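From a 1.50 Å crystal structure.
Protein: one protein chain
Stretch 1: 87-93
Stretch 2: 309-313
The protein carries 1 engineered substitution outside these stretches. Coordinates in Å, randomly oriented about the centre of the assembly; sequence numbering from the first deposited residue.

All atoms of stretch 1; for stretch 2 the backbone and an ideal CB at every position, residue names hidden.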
# COMPACT_ATOMS: atom_id res chain seq x y z
N ALA A 87 1.09 -21.94 4.47
CA ALA A 87 1.92 -20.75 4.60
C ALA A 87 1.53 -19.64 3.63
O ALA A 87 1.54 -18.45 4.00
CB ALA A 87 3.40 -21.09 4.47
N GLN A 88 1.17 -19.99 2.39
CA GLN A 88 0.83 -18.93 1.41
C GLN A 88 -0.42 -18.16 1.94
O GLN A 88 -0.50 -16.93 1.82
CB GLN A 88 0.59 -19.46 -0.02
CG GLN A 88 0.32 -18.35 -1.04
CD GLN A 88 0.35 -18.82 -2.45
OE1 GLN A 88 1.40 -19.23 -2.93
NE2 GLN A 88 -0.79 -18.80 -3.11
N ASP A 89 -1.42 -18.88 2.47
CA ASP A 89 -2.60 -18.24 3.02
C ASP A 89 -2.33 -17.43 4.28
O ASP A 89 -2.95 -16.35 4.50
CB ASP A 89 -3.69 -19.25 3.31
CG ASP A 89 -4.30 -19.79 2.05
OD1 ASP A 89 -4.35 -19.03 1.04
OD2 ASP A 89 -4.66 -20.98 2.01
N LEU A 90 -1.39 -17.91 5.07
CA LEU A 90 -0.99 -17.21 6.28
C LEU A 90 -0.46 -15.78 5.94
O LEU A 90 -0.61 -14.84 6.75
CB LEU A 90 0.06 -18.01 7.05
CG LEU A 90 0.53 -17.44 8.38
CD1 LEU A 90 -0.63 -17.29 9.37
CD2 LEU A 90 1.62 -18.36 8.95
N THR A 91 0.10 -15.61 4.74
CA THR A 91 0.59 -14.29 4.35
C THR A 91 -0.49 -13.21 4.41
O THR A 91 -0.17 -12.03 4.57
CB THR A 91 1.31 -14.23 2.97
OG1 THR A 91 0.39 -14.46 1.90
CG2 THR A 91 2.45 -15.23 2.94
N LEU A 92 -1.75 -13.60 4.30
CA LEU A 92 -2.86 -12.64 4.41
C LEU A 92 -2.88 -11.94 5.78
O LEU A 92 -3.38 -10.83 5.90
CB LEU A 92 -4.19 -13.36 4.15
CG LEU A 92 -5.42 -12.50 4.02
CD1 LEU A 92 -5.35 -11.56 2.82
CD2 LEU A 92 -6.64 -13.40 3.89
N PHE A 93 -2.40 -12.63 6.81
CA PHE A 93 -2.41 -12.15 8.19
C PHE A 93 -1.06 -11.63 8.65
O PHE A 93 -0.91 -11.26 9.80
CB PHE A 93 -2.87 -13.29 9.10
CG PHE A 93 -4.28 -13.69 8.91
CD1 PHE A 93 -5.31 -13.02 9.59
CD2 PHE A 93 -4.61 -14.73 8.03
CE1 PHE A 93 -6.63 -13.37 9.39
CE2 PHE A 93 -5.94 -15.09 7.85
CZ PHE A 93 -6.94 -14.40 8.52
N UNK A 309 -4.69 -9.38 -3.31
CA UNK A 309 -5.10 -10.78 -3.36
C UNK A 309 -3.92 -11.69 -3.04
O UNK A 309 -2.86 -11.58 -3.62
CB UNK A 309 -5.68 -11.12 -4.73
N UNK A 310 -4.11 -12.61 -2.12
CA UNK A 310 -3.11 -13.65 -1.86
C UNK A 310 -2.90 -14.43 -3.15
O UNK A 310 -3.86 -14.93 -3.77
CB UNK A 310 -3.54 -14.58 -0.72
N UNK A 311 -1.63 -14.56 -3.51
CA UNK A 311 -1.24 -15.22 -4.76
C UNK A 311 0.26 -15.40 -4.73
O UNK A 311 0.94 -14.75 -3.93
CB UNK A 311 -1.68 -14.42 -5.99
N UNK A 312 0.78 -16.24 -5.62
CA UNK A 312 2.23 -16.42 -5.72
C UNK A 312 2.90 -15.15 -6.24
O UNK A 312 2.26 -14.32 -6.92
CB UNK A 312 2.56 -17.60 -6.63
N UNK A 313 4.19 -15.02 -5.99
CA UNK A 313 4.94 -13.93 -6.59
C UNK A 313 4.81 -13.94 -8.11
O UNK A 313 4.63 -12.90 -8.74
CB UNK A 313 6.41 -14.02 -6.19

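At position 309 the CA-to-CB bond points away from stretch 1, and no atom of that stretch lies within 5.5 Å of the ideal CB. Stretch 1 therefore sets little preference, and the extended backbone (phi/psi -89/129) adds no restriction of its own. The residue is Arg309, which makes no contact with stretch 1; its guanidinium is hydrogen-bonded elsewhere in the structure.

Position 310 is the one that faces stretch 1 squarely. Its CA-to-CB bond points toward stretch 1, and the ideal CB stands 4.6 Å from Gln88 O, 4.7 Å from Thr91 OG1 and 4.9 Å from Asp89 OD1. Three oxygens of stretch 1 thus face the site, while the side chain of Leu92 adds an apolar flank. Room for a few heavy atoms remains, which favours a compact side chain: serine or threonine would offer a hydroxyl to these oxygens, and alanine or valine would fit on size alone. The backbone angles, -59/129, would also suit proline. The residue is Thr310, in the m rotamer. Its methyl group packs against stretch 1, with CG2 3.2 Å from Gln88 O, 3.9 Å from Gln88 CG and 3.9 Å from Thr91 OG1. Gln88 O already accepts a hydrogen bond from Thr91 OG1 (2.6 Å), so the close approach of the methyl does not leave this carbonyl without a partner. The hydroxyl lies nearer Leu92, with Thr310 OG1 3.6 Å from Leu92 CD1, and binds two waters. Water 1, its O 2.8 Å from Thr310 OG1, donates to Asp89 OD1 (3.3 Å); water 2, its O 2.7 Å from Thr310 OG1, donates to Thr91 OG1 (2.8 Å). With no direct hydrogen bond between the stretches, these waters provide polar links.

At position 311 the CA-to-CB bond points away, with Gln88 NE2 5.3 Å from the ideal CB. The stretched backbone (-171/165) accommodates many residues, and stretch 1 does not choose among them. The residue is Gln311, whose NE2 turns back to donate to Arg309 O (2.9 Å), bracing the local chain; Gln88 NE2 approaches its backbone, 3.9 Å from Gln311 C.

The CA-to-CB bond at position 312 also points away, but its ideal CB is 4.2 Å from Gln88 OE1. Angles of -68/159 just before a helix suit a capping residue such as serine, threonine, aspartate or asparagine. Ser312 fills this role, its side chain capping a backbone N just past the stretch.

At position 313, at the start of a helix, the CA-to-CB bond runs sideways and no atom of stretch 1 lies within 5.5 Å of the ideal CB, leaving the choice open. Asn313 makes its side-chain hydrogen bonds elsewhere in the structure.

Stretch 2 309-313: RTQSN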
# COMPACT_ATOMS: atom_id res chain seq x y z
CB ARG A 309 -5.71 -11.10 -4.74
CG ARG A 309 -6.52 -12.39 -4.70
CD ARG A 309 -6.86 -12.91 -6.07
NE ARG A 309 -7.68 -12.01 -6.84
CZ ARG A 309 -9.01 -11.90 -6.72
NH1 ARG A 309 -9.66 -12.56 -5.76
NH2 ARG A 309 -9.66 -11.11 -7.56
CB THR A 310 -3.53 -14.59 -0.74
OG1 THR A 310 -3.81 -13.84 0.44
CG2 THR A 310 -2.44 -15.64 -0.44
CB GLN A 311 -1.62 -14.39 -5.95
CG GLN A 311 -0.94 -13.03 -6.02
CD GLN A 311 -1.63 -12.08 -6.98
OE1 GLN A 311 -1.60 -12.28 -8.20
NE2 GLN A 311 -2.28 -11.07 -6.45
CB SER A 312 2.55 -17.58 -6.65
OG SER A 312 2.08 -17.34 -7.97
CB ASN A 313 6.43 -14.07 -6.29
CG ASN A 313 6.81 -13.78 -4.85
OD1 ASN A 313 6.03 -13.80 -3.95
ND2 ASN A 313 8.13 -13.58 -4.66
O HOH W 1 -5.22 -15.96 1.72
O HOH W 2 -1.56 -12.53 1.19
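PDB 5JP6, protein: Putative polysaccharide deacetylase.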